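Local coordinates for protein putative carbohydrate-active enzyme (Uncultured organism, PDB 5WH8) that probably hydrolyses O-glycosyl bonds of carbohydrates such as cellulose, this chain holding the family 5 glycoside hydrolase domain of a longer multi-modular protein, at residues Pro28-Gly33 / Ile266-Trp271; His141-Ile146 / Ile179-Thr184; Asn203-Leu208 / Gly230-Val235; His209-Thr214 / Val235-Thr240. All blocks are in the same frame, centred on the assembly; numbering follows the deposited sequence.

In the fold
The chain enters the barrel at residues 28-33, and these pair with residues 266-271 only after the other strands are laid down. Contact 1 thus joins the first and eighth strands and closes the parallel barrel, enclosing the other three contacts along the sequence. Contact 2 is the first to close, a short loop in which strand 142-145 leads through helix 157-172 to 180-182. Contacts 3 and 4 are successive lengths of one pairing, strand 204-211 with 233-239 across helix 217-228; their segments alternate, so they cross, and they share V235. Strand 180-182 lies beside 204-211, joining contact 2 to contact 3, and 233-239 lies beside 268-273, joining contacts 3 and 4 to contact 1.

Contact 1: residues Pro28-Gly33 / Ile266-Trp271; sequences PVQLRG and ISWVNW. With EDO (1,2-ethanediol), chain D; EDO (1,2-ethanediol), chain M.
V29 reaches S267 through one water, which donates to V29 O and accepts from S267 OG. With CG anti to the backbone N (chi1 174°) and the chain extended, Q30 brings NE2 to I266 O at 2.9 Å. It arrives well above the carbonyl plane, about 44° out of it. The same NE2 also bonds D262, and OE1 bonds S312, which suits a two-sided amide to this buried junction. At L31 a side chain replaces a backbone acceptor: L31 N points almost straight at S267 OG, 2.8 Å away, a job for which a small hydroxyl is well fitted. L31 O then receives W268 N at 3.0 Å, and regular parallel pairing begins, joining the first and last strands of the (beta/alpha)8 barrel. R32 lays its aliphatic part over one face of the W268 indole, CB 3.7 Å from the centroid of the six-membered ring. W268 CG takes the crowded position between backbone N and carbonyl carbon (chi1 59°), which folds the indole back under R32. The guanidinium goes on to the carbonyls of Q309 and P310, while W268 NE1 bonds an ethanediol in the ring plane. G33 N binds W268 O at 2.9 Å, and G33 O takes N270 N.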
loop_
_atom_site.group_PDB
_atom_site.type_symbol
_atom_site.label_atom_id
_atom_site.label_comp_id
_atom_site.label_asym_id
_atom_site.label_seq_id
_atom_site.Cartn_x
_atom_site.Cartn_y
_atom_site.Cartn_z
ATOM N N PRO A 28 3.801 12.904 14.019
ATOM C CA PRO A 28 3.563 12.664 12.581
ATOM C C PRO A 28 4.601 11.720 11.971
ATOM O O PRO A 28 5.794 11.852 12.276
ATOM C CB PRO A 28 3.679 14.058 11.960
ATOM C CG PRO A 28 3.397 14.996 13.091
ATOM C CD PRO A 28 4.006 14.340 14.298
ATOM N N VAL A 29 4.142 10.800 11.118
ATOM C CA VAL A 29 5.004 9.802 10.464
ATOM C C VAL A 29 4.745 9.826 8.974
ATOM O O VAL A 29 3.586 9.864 8.577
ATOM C CB VAL A 29 4.720 8.362 11.003
ATOM C CG1 VAL A 29 5.436 7.276 10.182
ATOM C CG2 VAL A 29 5.123 8.235 12.460
ATOM N N GLN A 30 5.816 9.803 8.177
ATOM C CA GLN A 30 5.756 9.559 6.727
ATOM C C GLN A 30 6.559 8.280 6.449
ATOM O O GLN A 30 7.766 8.246 6.702
ATOM C CB GLN A 30 6.335 10.741 5.931
ATOM C CG GLN A 30 6.420 10.454 4.421
ATOM C CD GLN A 30 7.207 11.469 3.636
ATOM O OE1 GLN A 30 8.230 11.983 4.092
ATOM N NE2 GLN A 30 6.746 11.753 2.427
ATOM N N LEU A 31 5.894 7.252 5.925
ATOM C CA LEU A 31 6.532 5.974 5.564
ATOM C C LEU A 31 6.816 5.943 4.069
ATOM O O LEU A 31 6.071 6.522 3.297
ATOM C CB LEU A 31 5.633 4.795 5.919
ATOM C CG LEU A 31 5.153 4.663 7.371
ATOM C CD1 LEU A 31 4.144 3.522 7.506
ATOM C CD2 LEU A 31 6.361 4.502 8.352
ATOM N N ARG A 32 7.889 5.244 3.688
ATOM C CA ARG A 32 8.296 5.091 2.296
ATOM C C ARG A 32 8.592 3.625 2.016
ATOM O O ARG A 32 9.339 2.999 2.767
ATOM C CB ARG A 32 9.542 5.944 1.993
ATOM C CG ARG A 32 9.399 7.407 2.462
ATOM C CD ARG A 32 10.707 8.210 2.277
ATOM N NE ARG A 32 11.802 7.586 3.008
ATOM C CZ ARG A 32 12.760 8.228 3.680
ATOM N NH1 ARG A 32 12.806 9.563 3.730
ATOM N NH2 ARG A 32 13.688 7.520 4.299
ATOM N N GLY A 33 8.025 3.055 0.954
ATOM C CA GLY A 33 8.356 1.671 0.657
ATOM C C GLY A 33 7.993 1.203 -0.745
ATOM O O GLY A 33 7.875 2.003 -1.693
ATOM N N ILE A 266 3.010 12.871 3.500
ATOM C CA ILE A 266 2.185 11.811 2.916
ATOM C C ILE A 266 3.073 10.598 2.597
ATOM O O ILE A 266 4.094 10.728 1.910
ATOM C CB ILE A 266 1.456 12.316 1.651
ATOM C CG1 ILE A 266 0.381 13.326 2.058
ATOM C CG2 ILE A 266 0.821 11.173 0.841
ATOM C CD1 ILE A 266 -0.252 14.059 0.900
ATOM N N SER A 267 2.662 9.438 3.110
ATOM C CA SER A 267 3.374 8.181 2.885
ATOM C C SER A 267 3.214 7.695 1.449
ATOM O O SER A 267 2.167 7.945 0.804
ATOM C CB SER A 267 2.874 7.098 3.851
ATOM O OG SER A 267 3.164 7.418 5.216
ATOM N N TRP A 268 4.243 6.978 0.966
ATOM C CA TRP A 268 4.273 6.512 -0.421
ATOM C C TRP A 268 4.858 5.118 -0.591
ATOM O O TRP A 268 5.726 4.689 0.179
ATOM C CB TRP A 268 5.033 7.512 -1.307
ATOM C CG TRP A 268 6.457 7.888 -1.057
ATOM C CD1 TRP A 268 6.899 9.093 -0.588
ATOM C CD2 TRP A 268 7.646 7.137 -1.393
ATOM N NE1 TRP A 268 8.265 9.135 -0.580
ATOM C CE2 TRP A 268 8.754 7.953 -1.066
ATOM C CE3 TRP A 268 7.884 5.854 -1.926
ATOM C CZ2 TRP A 268 10.064 7.545 -1.272
ATOM C CZ3 TRP A 268 9.180 5.446 -2.100
ATOM C CH2 TRP A 268 10.256 6.288 -1.785
ATOM N N VAL A 269 4.323 4.422 -1.602
ATOM C CA VAL A 269 4.667 3.043 -1.919
ATOM C C VAL A 269 4.824 2.938 -3.448
ATOM O O VAL A 269 3.890 3.208 -4.183
ATOM C CB VAL A 269 3.587 2.073 -1.434
ATOM C CG1 VAL A 269 3.972 0.641 -1.726
ATOM C CG2 VAL A 269 3.316 2.258 0.080
ATOM N N ASN A 270 6.004 2.544 -3.907
ATOM C CA ASN A 270 6.318 2.486 -5.346
ATOM C C ASN A 270 5.939 1.159 -6.011
ATOM O O ASN A 270 6.236 0.072 -5.477
ATOM C CB ASN A 270 7.833 2.743 -5.562
ATOM C CG ASN A 270 8.257 2.653 -7.012
ATOM O OD1 ASN A 270 9.008 1.764 -7.391
ATOM N ND2 ASN A 270 7.790 3.586 -7.833
ATOM N N TRP A 271 5.336 1.259 -7.192
ATOM C CA TRP A 271 5.085 0.122 -8.090
ATOM C C TRP A 271 6.255 -0.066 -9.073
ATOM O O TRP A 271 6.503 0.858 -9.857
ATOM C CB TRP A 271 3.804 0.374 -8.881
ATOM C CG TRP A 271 3.372 -0.800 -9.717
ATOM C CD1 TRP A 271 3.723 -1.043 -11.000
ATOM C CD2 TRP A 271 2.493 -1.859 -9.323
ATOM N NE1 TRP A 271 3.122 -2.201 -11.439
ATOM C CE2 TRP A 271 2.375 -2.725 -10.419
ATOM C CE3 TRP A 271 1.813 -2.171 -8.137
ATOM C CZ2 TRP A 271 1.602 -3.887 -10.370
ATOM C CZ3 TRP A 271 1.049 -3.315 -8.094
ATOM C CH2 TRP A 271 0.940 -4.150 -9.206
HETATM C C1 EDO D . 12.497 11.553 0.151
HETATM O O1 EDO D . 12.356 12.695 1.026
HETATM C C2 EDO D . 11.211 11.360 -0.645
HETATM O O2 EDO D . 10.100 11.198 0.247
HETATM C C1 EDO M . 1.591 -3.338 -14.644
HETATM O O1 EDO M . 2.969 -2.981 -14.434
HETATM C C2 EDO M . 1.353 -4.216 -15.884
HETATM O O2 EDO M . 2.378 -5.210 -16.075
HETATM O O HOH W 1 2.039 9.706 6.374
#

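Contact 2: residues His141-Ile146 / Ile179-Thr184; sequences HVLYEI and IIICGT. With EDO (1,2-ethanediol), chain B.
Y144 and E145 face I180 and I181 in a buried parallel strand pairing, the fourth and fifth strands of the barrel wall, which cross at -27°. Three backbone bonds hold it: Y144 N to I179 O, I181 N to Y144 O at 2.8 Å, and a longer one from I146 N to I181 O at 3.2 Å. Toward the start of the strands, where I179 N would next bond V142 O, an ethanediol steps in: its O1 donates to V142 O and accepts from I179 N at 2.9 Å. Beside it L143 and I179 run alongside each other, L143 CD2 4.2 Å from I179 CB and 4.1 Å from I181 CD1. On the helix-facing side I180 CG1 comes to the edge of the Y144 ring, and I146 CG2 packs on I180 CG2 at 3.9 Å; branched aliphatics fill this layer under I171 of helix 157-172. The Y144 hydroxyl finds D175. E145, extended on the inner face (chi1 -179°), carries its carboxylate into the barrel to a salt bridge with R64 and a hydrogen bond with T236. Strand 142-145, helix 157-172 and strand 180-182 make up a beta-alpha-beta unit of the TIM barrel.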
loop_
_atom_site.group_PDB
_atom_site.type_symbol
_atom_site.label_atom_id
_atom_site.label_comp_id
_atom_site.label_asym_id
_atom_site.label_seq_id
_atom_site.Cartn_x
_atom_site.Cartn_y
_atom_site.Cartn_z
ATOM N N HIS A 141 1.567 -4.074 13.101
ATOM C CA HIS A 141 2.242 -3.540 11.920
ATOM C C HIS A 141 1.434 -3.603 10.624
ATOM O O HIS A 141 1.905 -3.108 9.590
ATOM C CB HIS A 141 3.563 -4.271 11.702
ATOM C CG HIS A 141 3.412 -5.691 11.268
ATOM N ND1 HIS A 141 2.741 -6.641 12.024
ATOM C CD2 HIS A 141 3.875 -6.342 10.174
ATOM C CE1 HIS A 141 2.784 -7.800 11.395
ATOM N NE2 HIS A 141 3.475 -7.648 10.275
ATOM N N VAL A 142 0.240 -4.198 10.647
ATOM C CA VAL A 142 -0.574 -4.301 9.432
ATOM C C VAL A 142 -1.498 -3.092 9.206
ATOM O O VAL A 142 -1.971 -2.437 10.146
ATOM C CB VAL A 142 -1.457 -5.580 9.414
ATOM C CG1 VAL A 142 -0.588 -6.837 9.384
ATOM C CG2 VAL A 142 -2.434 -5.626 10.592
ATOM N N LEU A 143 -1.727 -2.795 7.930
ATOM C CA LEU A 143 -2.744 -1.830 7.493
ATOM C C LEU A 143 -3.624 -2.544 6.477
ATOM O O LEU A 143 -3.122 -3.368 5.719
ATOM C CB LEU A 143 -2.144 -0.571 6.857
ATOM C CG LEU A 143 -1.266 0.309 7.756
ATOM C CD1 LEU A 143 0.145 -0.240 7.796
ATOM C CD2 LEU A 143 -1.220 1.748 7.270
ATOM N N TYR A 144 -4.918 -2.224 6.447
ATOM C CA TYR A 144 -5.883 -2.926 5.593
ATOM C C TYR A 144 -6.350 -2.033 4.427
ATOM O O TYR A 144 -7.076 -1.053 4.629
ATOM C CB TYR A 144 -7.091 -3.385 6.456
ATOM C CG TYR A 144 -6.754 -4.304 7.642
ATOM C CD1 TYR A 144 -5.816 -5.338 7.522
ATOM C CD2 TYR A 144 -7.414 -4.157 8.865
ATOM C CE1 TYR A 144 -5.556 -6.188 8.590
ATOM C CE2 TYR A 144 -7.146 -4.976 9.928
ATOM C CZ TYR A 144 -6.212 -5.993 9.791
ATOM O OH TYR A 144 -5.967 -6.839 10.851
ATOM N N GLU A 145 -5.923 -2.358 3.201
ATOM C CA GLU A 145 -6.315 -1.609 2.003
ATOM C C GLU A 145 -7.444 -2.390 1.317
ATOM O O GLU A 145 -7.193 -3.388 0.636
ATOM C CB GLU A 145 -5.103 -1.406 1.076
ATOM C CG GLU A 145 -5.409 -0.618 -0.201
ATOM C CD GLU A 145 -4.187 -0.292 -1.045
ATOM O OE1 GLU A 145 -3.083 -0.787 -0.733
ATOM O OE2 GLU A 145 -4.347 0.435 -2.056
ATOM N N ILE A 146 -8.689 -1.947 1.520
ATOM C CA ILE A 146 -9.863 -2.786 1.263
ATOM C C ILE A 146 -10.297 -2.850 -0.229
ATOM O O ILE A 146 -11.071 -3.758 -0.582
ATOM C CB ILE A 146 -11.069 -2.346 2.181
ATOM C CG1 ILE A 146 -11.385 -0.850 2.022
ATOM C CG2 ILE A 146 -10.774 -2.691 3.640
ATOM C CD1 ILE A 146 -12.760 -0.431 2.630
ATOM N N ILE A 179 -5.549 0.697 11.114
ATOM C CA ILE A 179 -5.855 1.618 10.012
ATOM C C ILE A 179 -6.422 0.889 8.798
ATOM O O ILE A 179 -5.897 -0.150 8.372
ATOM C CB ILE A 179 -4.620 2.417 9.585
ATOM C CG1 ILE A 179 -4.108 3.233 10.773
ATOM C CG2 ILE A 179 -4.926 3.330 8.359
ATOM C CD1 ILE A 179 -2.901 4.082 10.486
ATOM N N ILE A 180 -7.526 1.436 8.287
ATOM C CA ILE A 180 -8.145 0.990 7.040
ATOM C C ILE A 180 -7.933 2.081 6.006
ATOM O O ILE A 180 -8.130 3.272 6.300
ATOM C CB ILE A 180 -9.658 0.696 7.218
ATOM C CG1 ILE A 180 -9.818 -0.505 8.154
ATOM C CG2 ILE A 180 -10.337 0.434 5.883
ATOM C CD1 ILE A 180 -11.232 -0.765 8.628
ATOM N N ILE A 181 -7.473 1.691 4.814
ATOM C CA ILE A 181 -7.212 2.636 3.714
ATOM C C ILE A 181 -8.232 2.331 2.627
ATOM O O ILE A 181 -8.285 1.199 2.133
ATOM C CB ILE A 181 -5.781 2.514 3.119
ATOM C CG1 ILE A 181 -4.707 2.548 4.206
ATOM C CG2 ILE A 181 -5.534 3.648 2.071
ATOM C CD1 ILE A 181 -3.290 2.180 3.737
ATOM N N CYS A 182 -9.025 3.333 2.261
ATOM C CA CYS A 182 -10.155 3.162 1.355
ATOM C C CYS A 182 -9.914 3.783 -0.002
ATOM O O CYS A 182 -9.655 4.988 -0.091
ATOM C CB CYS A 182 -11.413 3.798 1.965
ATOM S SG CYS A 182 -12.938 3.515 0.981
ATOM N N GLY A 183 -10.023 2.972 -1.062
ATOM C CA GLY A 183 -9.850 3.428 -2.427
ATOM C C GLY A 183 -10.903 4.442 -2.829
ATOM O O GLY A 183 -11.937 4.573 -2.158
ATOM N N THR A 184 -10.621 5.173 -3.906
ATOM C CA THR A 184 -11.521 6.226 -4.376
ATOM C C THR A 184 -11.758 6.066 -5.881
ATOM O O THR A 184 -11.052 5.295 -6.549
ATOM C CB THR A 184 -10.963 7.627 -4.024
ATOM O OG1 THR A 184 -9.628 7.784 -4.519
ATOM C CG2 THR A 184 -10.973 7.830 -2.484
HETATM C C1 EDO B . -1.823 0.219 12.228
HETATM O O1 EDO B . -2.761 -0.110 11.216
HETATM C C2 EDO B . -0.433 0.243 11.627
HETATM O O2 EDO B . 0.493 0.416 12.688
#

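Contact 3: residues Asn203-Leu208 / Gly230-Val235; sequences NVMYTL and GLALFV. With EDO (1,2-ethanediol), chain C.
Y206 and L233 sit opposite each other where the sixth and seventh barrel strands run parallel, the two ends of a beta-alpha-beta unit whose helix is 217-228. The tight part is the middle. Y206 N binds A232 O at 2.9 Å, F234 N binds Y206 O, and L208 N binds F234 O in a longer bond of 3.2 Å. Y206 CB packs on L233 CD2 at 4.0 Å. On the other face M205, bent at its last torsion (chi3 76°), brings SD to the edge of the F234 ring, 3.8 Å from CD2, a Met-aromatic contact made in the ring plane. Its CG meanwhile rests near the small A232 CB. Toward the start the backbones part around an ethanediol, whose O2 donates to V204 O and accepts from A232 N; the short strand segments are 45° from parallel. Here L231 still covers the Y206 ring, CD1 standing over its centre 3.8 Å from the centroid, a CH-pi contact; the hydroxyl is hydrogen-bonded to L199 N. Beyond lies exposed G230, the C-prime residue of the Schellman motif ending the helix, where glycine suits the positive phi. At the far end L208 CD2 touches V235 CG2, and the buried L208 O has no hydrogen-bond partner in the model, though V235 CA lies 3.2 Å from it.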
loop_
_atom_site.group_PDB
_atom_site.type_symbol
_atom_site.label_atom_id
_atom_site.label_comp_id
_atom_site.label_asym_id
_atom_site.label_seq_id
_atom_site.Cartn_x
_atom_site.Cartn_y
_atom_site.Cartn_z
ATOM N N ASN A 203 -9.930 6.171 12.272
ATOM C CA ASN A 203 -8.707 5.523 11.760
ATOM C C ASN A 203 -8.903 5.052 10.323
ATOM O O ASN A 203 -8.588 3.911 9.977
ATOM C CB ASN A 203 -8.277 4.360 12.667
ATOM C CG ASN A 203 -7.565 4.828 13.903
ATOM O OD1 ASN A 203 -6.850 5.829 13.879
ATOM N ND2 ASN A 203 -7.783 4.128 15.008
ATOM N N VAL A 204 -9.406 5.959 9.492
ATOM C CA VAL A 204 -9.553 5.714 8.057
ATOM C C VAL A 204 -8.733 6.731 7.263
ATOM O O VAL A 204 -8.743 7.938 7.548
ATOM C CB VAL A 204 -11.042 5.771 7.602
ATOM C CG1 VAL A 204 -11.172 5.677 6.083
ATOM C CG2 VAL A 204 -11.833 4.655 8.265
ATOM N N MET A 205 -8.023 6.222 6.256
ATOM C CA MET A 205 -7.295 7.042 5.294
ATOM C C MET A 205 -7.829 6.739 3.892
ATOM O O MET A 205 -8.497 5.727 3.696
ATOM C CB MET A 205 -5.775 6.773 5.362
ATOM C CG MET A 205 -5.216 6.995 6.770
ATOM S SD MET A 205 -3.438 6.676 6.902
ATOM C CE MET A 205 -2.792 8.148 6.140
ATOM N N TYR A 206 -7.549 7.628 2.936
ATOM C CA TYR A 206 -8.081 7.549 1.580
ATOM C C TYR A 206 -6.931 7.442 0.578
ATOM O O TYR A 206 -5.914 8.145 0.670
ATOM C CB TYR A 206 -8.963 8.777 1.284
ATOM C CG TYR A 206 -10.203 8.803 2.148
ATOM C CD1 TYR A 206 -10.145 9.286 3.455
ATOM C CD2 TYR A 206 -11.408 8.302 1.684
ATOM C CE1 TYR A 206 -11.279 9.282 4.268
ATOM C CE2 TYR A 206 -12.552 8.314 2.501
ATOM C CZ TYR A 206 -12.455 8.776 3.784
ATOM O OH TYR A 206 -13.590 8.791 4.593
ATOM N N THR A 207 -7.103 6.528 -0.368
ATOM C CA THR A 207 -6.084 6.237 -1.367
ATOM C C THR A 207 -5.965 7.292 -2.462
ATOM O O THR A 207 -6.964 7.702 -3.067
ATOM C CB THR A 207 -6.402 4.918 -2.021
ATOM O OG1 THR A 207 -6.662 3.953 -1.008
ATOM C CG2 THR A 207 -5.281 4.438 -2.916
ATOM N N LEU A 208 -4.726 7.682 -2.736
ATOM C CA LEU A 208 -4.361 8.480 -3.893
ATOM C C LEU A 208 -3.303 7.706 -4.703
ATOM O O LEU A 208 -2.288 7.293 -4.146
ATOM C CB LEU A 208 -3.796 9.842 -3.451
ATOM C CG LEU A 208 -3.304 10.771 -4.557
ATOM C CD1 LEU A 208 -4.480 11.249 -5.433
ATOM C CD2 LEU A 208 -2.478 11.934 -3.955
ATOM N N GLY A 230 -10.287 17.830 5.215
ATOM C CA GLY A 230 -9.986 17.043 6.399
ATOM C C GLY A 230 -9.648 15.580 6.219
ATOM O O GLY A 230 -9.600 14.869 7.230
ATOM N N LEU A 231 -9.412 15.118 4.987
ATOM C CA LEU A 231 -9.058 13.698 4.760
ATOM C C LEU A 231 -7.546 13.451 4.857
ATOM O O LEU A 231 -6.731 14.268 4.444
ATOM C CB LEU A 231 -9.541 13.203 3.392
ATOM C CG LEU A 231 -11.027 13.316 3.065
ATOM C CD1 LEU A 231 -11.397 12.437 1.906
ATOM C CD2 LEU A 231 -11.887 12.995 4.266
ATOM N N ALA A 232 -7.202 12.305 5.431
ATOM C CA ALA A 232 -5.824 11.822 5.494
ATOM C C ALA A 232 -5.591 10.935 4.278
ATOM O O ALA A 232 -6.338 9.971 4.082
ATOM C CB ALA A 232 -5.589 11.045 6.780
ATOM N N LEU A 233 -4.607 11.282 3.461
ATOM C CA LEU A 233 -4.346 10.580 2.199
ATOM C C LEU A 233 -3.125 9.671 2.335
ATOM O O LEU A 233 -2.172 9.999 3.048
ATOM C CB LEU A 233 -4.110 11.561 1.063
ATOM C CG LEU A 233 -5.194 12.603 0.813
ATOM C CD1 LEU A 233 -4.794 13.414 -0.411
ATOM C CD2 LEU A 233 -6.573 11.968 0.644
ATOM N N PHE A 234 -3.150 8.536 1.639
ATOM C CA PHE A 234 -2.020 7.602 1.630
ATOM C C PHE A 234 -1.733 7.230 0.183
ATOM O O PHE A 234 -2.625 6.726 -0.489
ATOM C CB PHE A 234 -2.357 6.345 2.455
ATOM C CG PHE A 234 -1.164 5.547 2.957
ATOM C CD1 PHE A 234 -0.199 5.047 2.100
ATOM C CD2 PHE A 234 -1.018 5.283 4.323
ATOM C CE1 PHE A 234 0.888 4.297 2.601
ATOM C CE2 PHE A 234 0.059 4.539 4.817
ATOM C CZ PHE A 234 1.010 4.056 3.948
ATOM N N VAL A 235 -0.513 7.465 -0.319
ATOM C CA VAL A 235 -0.208 7.029 -1.691
ATOM C C VAL A 235 0.243 5.555 -1.642
ATOM O O VAL A 235 1.437 5.261 -1.542
ATOM C CB VAL A 235 0.831 7.958 -2.357
ATOM C CG1 VAL A 235 1.262 7.452 -3.736
ATOM C CG2 VAL A 235 0.235 9.355 -2.512
HETATM C C1 EDO C . -9.639 12.001 8.597
HETATM O O1 EDO C . -8.938 11.300 9.632
HETATM C C2 EDO C . -10.180 10.986 7.602
HETATM O O2 EDO C . -9.138 10.565 6.710
#

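Contact 4: residues His209-Thr214 / Val235-Thr240; sequences HFYSGT and VTEFGT
H209 lays its imidazole flat over the CB of E237, which stands 3.4 Å from the ring centroid. In the ring plane NE2 donates to T236 OG1 at 2.7 Å, while ND1 bonds E149, so both nitrogens fix the ring's rotation. On the opposite face of the sheet F210 and F238 have nearly parallel rings (19°) displaced until they hardly overlap. F238 CB, rather than its ring, sits over the F210 centre at 3.5 Å. Past them, G239 N binds F210 O and S212 N binds G239 O. Y211 spreads over G239, its CE2 3.5 Å from the glycine CA; lacking a side chain, glycine lets the ring lie that close. Y211 OH donates to E237 OE2 at 2.7 Å on the anti side, with ring and carboxylate planes perpendicular, while OE1 makes a salt bridge with R64. Gripped at both oxygens, the E237 carboxylate is held in a fixed orientation near the end of the seventh strand, consistent with the position of the nucleophile in family 5 hydrolases.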
loop_
_atom_site.group_PDB
_atom_site.type_symbol
_atom_site.label_atom_id
_atom_site.label_comp_id
_atom_site.label_asym_id
_atom_site.label_seq_id
_atom_site.Cartn_x
_atom_site.Cartn_y
_atom_site.Cartn_z
ATOM N N HIS A 209 -3.548 7.501 -5.993
ATOM C CA HIS A 209 -2.571 6.847 -6.883
ATOM C C HIS A 209 -2.182 7.792 -8.018
ATOM O O HIS A 209 -3.054 8.417 -8.648
ATOM C CB HIS A 209 -3.116 5.563 -7.495
ATOM C CG HIS A 209 -3.183 4.409 -6.541
ATOM N ND1 HIS A 209 -3.612 3.163 -6.933
ATOM C CD2 HIS A 209 -2.872 4.304 -5.229
ATOM C CE1 HIS A 209 -3.581 2.342 -5.906
ATOM N NE2 HIS A 209 -3.148 3.011 -4.848
ATOM N N PHE A 210 -0.881 7.896 -8.285
ATOM C CA PHE A 210 -0.409 8.700 -9.418
ATOM C C PHE A 210 0.702 8.002 -10.159
ATOM O O PHE A 210 1.410 7.183 -9.590
ATOM C CB PHE A 210 0.065 10.102 -8.968
ATOM C CG PHE A 210 1.409 10.122 -8.259
ATOM C CD1 PHE A 210 2.584 10.214 -8.996
ATOM C CD2 PHE A 210 1.516 10.097 -6.874
ATOM C CE1 PHE A 210 3.823 10.211 -8.390
ATOM C CE2 PHE A 210 2.773 10.098 -6.270
ATOM C CZ PHE A 210 3.918 10.171 -7.040
ATOM N N TYR A 211 0.840 8.364 -11.433
ATOM C CA TYR A 211 1.917 7.898 -12.291
ATOM C C TYR A 211 2.523 9.151 -12.948
ATOM O O TYR A 211 1.819 9.932 -13.588
ATOM C CB TYR A 211 1.396 6.855 -13.308
ATOM C CG TYR A 211 1.345 5.476 -12.697
ATOM C CD1 TYR A 211 0.330 5.120 -11.827
ATOM C CD2 TYR A 211 2.373 4.570 -12.931
ATOM C CE1 TYR A 211 0.317 3.868 -11.207
ATOM C CE2 TYR A 211 2.378 3.329 -12.329
ATOM C CZ TYR A 211 1.354 2.982 -11.475
ATOM O OH TYR A 211 1.407 1.746 -10.864
ATOM N N SER A 212 3.821 9.360 -12.745
ATOM C CA SER A 212 4.425 10.664 -13.039
ATOM C C SER A 212 4.486 10.990 -14.538
ATOM O O SER A 212 4.687 12.151 -14.907
ATOM C CB SER A 212 5.816 10.758 -12.407
ATOM O OG SER A 212 6.750 9.939 -13.028
ATOM N N GLY A 213 4.284 9.998 -15.387
ATOM C CA GLY A 213 4.167 10.239 -16.818
ATOM C C GLY A 213 2.770 10.591 -17.298
ATOM O O GLY A 213 2.573 10.908 -18.490
ATOM N N THR A 214 1.805 10.597 -16.371
ATOM C CA THR A 214 0.399 10.739 -16.698
ATOM C C THR A 214 -0.272 11.847 -15.874
ATOM O O THR A 214 -1.036 12.644 -16.413
ATOM C CB THR A 214 -0.332 9.406 -16.465
ATOM O OG1 THR A 214 0.313 8.379 -17.255
ATOM C CG2 THR A 214 -1.789 9.483 -16.855
ATOM N N VAL A 235 -0.513 7.465 -0.319
ATOM C CA VAL A 235 -0.208 7.029 -1.691
ATOM C C VAL A 235 0.243 5.555 -1.642
ATOM O O VAL A 235 1.437 5.261 -1.542
ATOM C CB VAL A 235 0.831 7.958 -2.357
ATOM C CG1 VAL A 235 1.262 7.452 -3.736
ATOM C CG2 VAL A 235 0.235 9.355 -2.512
ATOM N N THR A 236 -0.711 4.627 -1.744
ATOM C CA THR A 236 -0.384 3.206 -1.628
ATOM C C THR A 236 0.190 2.657 -2.936
ATOM O O THR A 236 0.650 1.527 -2.973
ATOM C CB THR A 236 -1.589 2.348 -1.229
ATOM O OG1 THR A 236 -2.599 2.468 -2.230
ATOM C CG2 THR A 236 -2.194 2.763 0.143
ATOM N N GLU A 237 0.165 3.449 -4.010
ATOM C CA GLU A 237 0.778 3.047 -5.268
ATOM C C GLU A 237 1.125 4.275 -6.113
ATOM O O GLU A 237 0.263 5.122 -6.352
ATOM C CB GLU A 237 -0.150 2.115 -6.062
ATOM C CG GLU A 237 0.535 1.381 -7.215
ATOM C CD GLU A 237 -0.447 0.552 -8.037
ATOM O OE1 GLU A 237 -1.134 -0.336 -7.469
ATOM O OE2 GLU A 237 -0.522 0.805 -9.253
ATOM N N PHE A 238 2.364 4.365 -6.594
ATOM C CA PHE A 238 2.688 5.314 -7.643
ATOM C C PHE A 238 3.804 4.747 -8.504
ATOM O O PHE A 238 4.555 3.867 -8.076
ATOM C CB PHE A 238 3.125 6.680 -7.084
ATOM C CG PHE A 238 4.541 6.659 -6.544
ATOM C CD1 PHE A 238 4.773 6.189 -5.260
ATOM C CD2 PHE A 238 5.631 7.070 -7.304
ATOM C CE1 PHE A 238 6.053 6.116 -4.744
ATOM C CE2 PHE A 238 6.917 6.971 -6.800
ATOM C CZ PHE A 238 7.120 6.519 -5.503
ATOM N N GLY A 239 3.931 5.309 -9.699
ATOM C CA GLY A 239 4.983 4.917 -10.626
ATOM C C GLY A 239 5.724 6.095 -11.216
ATOM O O GLY A 239 5.273 7.247 -11.179
ATOM N N THR A 240 6.880 5.787 -11.789
ATOM C CA THR A 240 7.735 6.776 -12.431
ATOM C C THR A 240 7.464 6.868 -13.933
ATOM O O THR A 240 8.103 7.635 -14.639
ATOM C CB THR A 240 9.208 6.411 -12.222
ATOM O OG1 THR A 240 9.408 5.092 -12.756
ATOM C CG2 THR A 240 9.582 6.429 -10.758
#